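Side-chain contact in NF-kappa-B inhibitor beta (Mus musculus, PDB 1OY3), which inhibits the transcription factor NF-kappa-B by binding it and trapping it in the cytoplasm: residues E172-L177 against L208-K213. Numbering follows the deposited sequence.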
loop_
_atom_site.group_PDB
_atom_site.type_symbol
_atom_site.label_atom_id
_atom_site.label_comp_id
_atom_site.label_asym_id
_atom_site.label_seq_id
_atom_site.Cartn_x
_atom_site.Cartn_y
_atom_site.Cartn_z
ATOM N N GLU C 172 -1.100 15.389 12.169
ATOM C CA GLU C 172 -2.465 15.590 12.606
ATOM C C GLU C 172 -3.238 14.263 12.570
ATOM O O GLU C 172 -3.972 13.930 13.513
ATOM C CB GLU C 172 -3.155 16.618 11.715
ATOM C CG GLU C 172 -3.852 17.709 12.496
ATOM C CD GLU C 172 -4.526 17.176 13.747
ATOM O OE1 GLU C 172 -5.424 16.316 13.628
ATOM O OE2 GLU C 172 -4.150 17.616 14.854
ATOM N N MET C 173 -3.069 13.497 11.497
ATOM C CA MET C 173 -3.778 12.220 11.391
ATOM C C MET C 173 -3.249 11.216 12.413
ATOM O O MET C 173 -4.012 10.418 12.957
ATOM C CB MET C 173 -3.661 11.619 9.986
ATOM C CG MET C 173 -4.601 10.404 9.796
ATOM S SD MET C 173 -6.377 10.864 9.840
ATOM C CE MET C 173 -6.562 11.380 8.103
ATOM N N VAL C 174 -1.945 11.262 12.670
ATOM C CA VAL C 174 -1.342 10.361 13.647
ATOM C C VAL C 174 -1.981 10.645 15.009
ATOM O O VAL C 174 -2.309 9.724 15.759
ATOM C CB VAL C 174 0.194 10.575 13.738
ATOM C CG1 VAL C 174 0.780 9.785 14.915
ATOM C CG2 VAL C 174 0.847 10.135 12.451
ATOM N N ARG C 175 -2.169 11.924 15.319
ATOM C CA ARG C 175 -2.782 12.310 16.586
ATOM C C ARG C 175 -4.187 11.722 16.753
ATOM O O ARG C 175 -4.504 11.156 17.802
ATOM C CB ARG C 175 -2.803 13.841 16.722
ATOM C CG ARG C 175 -1.481 14.414 17.237
ATOM C CD ARG C 175 -1.566 15.893 17.544
ATOM N NE ARG C 175 -1.447 16.710 16.344
ATOM C CZ ARG C 175 -0.323 17.304 15.955
ATOM N NH1 ARG C 175 0.783 17.175 16.684
ATOM N NH2 ARG C 175 -0.300 18.011 14.831
ATOM N N LEU C 176 -5.020 11.853 15.722
ATOM C CA LEU C 176 -6.376 11.311 15.750
ATOM C C LEU C 176 -6.356 9.796 15.927
ATOM O O LEU C 176 -7.132 9.234 16.704
ATOM C CB LEU C 176 -7.119 11.656 14.455
ATOM C CG LEU C 176 -7.879 12.983 14.371
ATOM C CD1 LEU C 176 -7.220 14.054 15.229
ATOM C CD2 LEU C 176 -7.940 13.403 12.911
ATOM N N LEU C 177 -5.474 9.129 15.190
ATOM C CA LEU C 177 -5.360 7.685 15.302
ATOM C C LEU C 177 -4.902 7.283 16.708
ATOM O O LEU C 177 -5.456 6.363 17.307
ATOM C CB LEU C 177 -4.390 7.150 14.244
ATOM C CG LEU C 177 -4.942 7.271 12.814
ATOM C CD1 LEU C 177 -3.952 6.658 11.836
ATOM C CD2 LEU C 177 -6.307 6.575 12.718
ATOM N N LEU C 208 7.728 11.238 14.441
ATOM C CA LEU C 208 8.549 10.323 15.232
ATOM C C LEU C 208 8.352 10.649 16.710
ATOM O O LEU C 208 8.191 9.751 17.551
ATOM C CB LEU C 208 10.024 10.483 14.859
ATOM C CG LEU C 208 11.053 9.687 15.663
ATOM C CD1 LEU C 208 10.779 8.191 15.520
ATOM C CD2 LEU C 208 12.457 10.030 15.168
ATOM N N GLU C 209 8.343 11.940 17.020
ATOM C CA GLU C 209 8.163 12.382 18.401
ATOM C C GLU C 209 6.780 12.050 18.932
ATOM O O GLU C 209 6.653 11.548 20.053
ATOM C CB GLU C 209 8.411 13.883 18.534
ATOM C CG GLU C 209 8.143 14.407 19.941
ATOM C CD GLU C 209 8.811 15.737 20.205
ATOM O OE1 GLU C 209 8.515 16.712 19.480
ATOM O OE2 GLU C 209 9.640 15.803 21.142
ATOM N N LEU C 210 5.743 12.335 18.143
ATOM C CA LEU C 210 4.379 12.023 18.577
ATOM C C LEU C 210 4.337 10.559 18.978
ATOM O O LEU C 210 3.886 10.213 20.071
ATOM C CB LEU C 210 3.366 12.273 17.451
ATOM C CG LEU C 210 2.974 13.728 17.174
ATOM C CD1 LEU C 210 1.995 13.794 15.995
ATOM C CD2 LEU C 210 2.348 14.337 18.432
ATOM N N LEU C 211 4.820 9.698 18.090
ATOM C CA LEU C 211 4.844 8.270 18.367
ATOM C C LEU C 211 5.608 7.998 19.660
ATOM O O LEU C 211 5.125 7.281 20.544
ATOM C CB LEU C 211 5.510 7.522 17.206
ATOM C CG LEU C 211 4.694 7.508 15.910
ATOM C CD1 LEU C 211 5.524 6.968 14.760
ATOM C CD2 LEU C 211 3.446 6.662 16.135
ATOM N N LEU C 212 6.799 8.577 19.770
ATOM C CA LEU C 212 7.627 8.365 20.959
ATOM C C LEU C 212 6.942 8.775 22.261
ATOM O O LEU C 212 6.844 7.977 23.195
ATOM C CB LEU C 212 8.972 9.093 20.801
ATOM C CG LEU C 212 9.933 8.351 19.860
ATOM C CD1 LEU C 212 11.162 9.210 19.572
ATOM C CD2 LEU C 212 10.330 6.997 20.484
ATOM N N LYS C 213 6.449 10.007 22.324
ATOM C CA LYS C 213 5.782 10.472 23.531
ATOM C C LYS C 213 4.601 9.568 23.885
ATOM O O LYS C 213 4.306 9.369 25.066
ATOM C CB LYS C 213 5.322 11.926 23.368
ATOM C CG LYS C 213 6.399 12.834 22.787
ATOM C CD LYS C 213 6.528 14.165 23.511
ATOM C CE LYS C 213 5.309 15.055 23.344
ATOM N NZ LYS C 213 5.566 16.397 23.948
#
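Leu210 reaches across from its helix to lie against the side chain of Arg175, and this leucine gives most of its own helix's share of the contact between two outer helices of neighbouring ankyrin repeats. The segments 172-177 and 208-213 run nearly parallel, with axes inclined by 18°. Those axes come within 10.1 Å of each other, and Arg175 and Leu210 are the pair whose CA atoms lie nearest across them. On the buried side the packing is wholly aliphatic. CD1 of Leu210 comes to 4.3 Å from CB of Val174, and CD2 of Leu211 approaches CG1 of the same valine at 4.3 Å. Val174 also rests on Ala165 of helix 161-167, while Leu211 sits on Pro195 and Leu196 of helix 195-201, so each is backed by the first helix of its own repeat.

Toward the partly exposed side the same leucine meets a mixed surface. The Arg175 chain runs roughly perpendicular to it: its CG lies 3.7 Å from Leu210 CD1, and a bend at chi3 (-80°) brings the guanidinium obliquely alongside the leucine's methyls, with NH1 3.7 Å from both CD1 and CD2. Glu172, one turn earlier, steadies that group through a salt bridge in which Arg175 NE donates to Glu172 OE2 at 3.2 Å, nearly straight at 164°. The carboxylate oxygen lies close to the guanidinium plane, yet the NE-H reaches it well off the plane of its carboxylate.

No hydrogen bond joins the two segments. Their cohesion here is therefore one of shape and apolar burial, as between stacked ankyrin repeats, while the salt bridge stays within one helix and Arg175 offers the leucine its CG methylene and the NH1 end of its guanidinium.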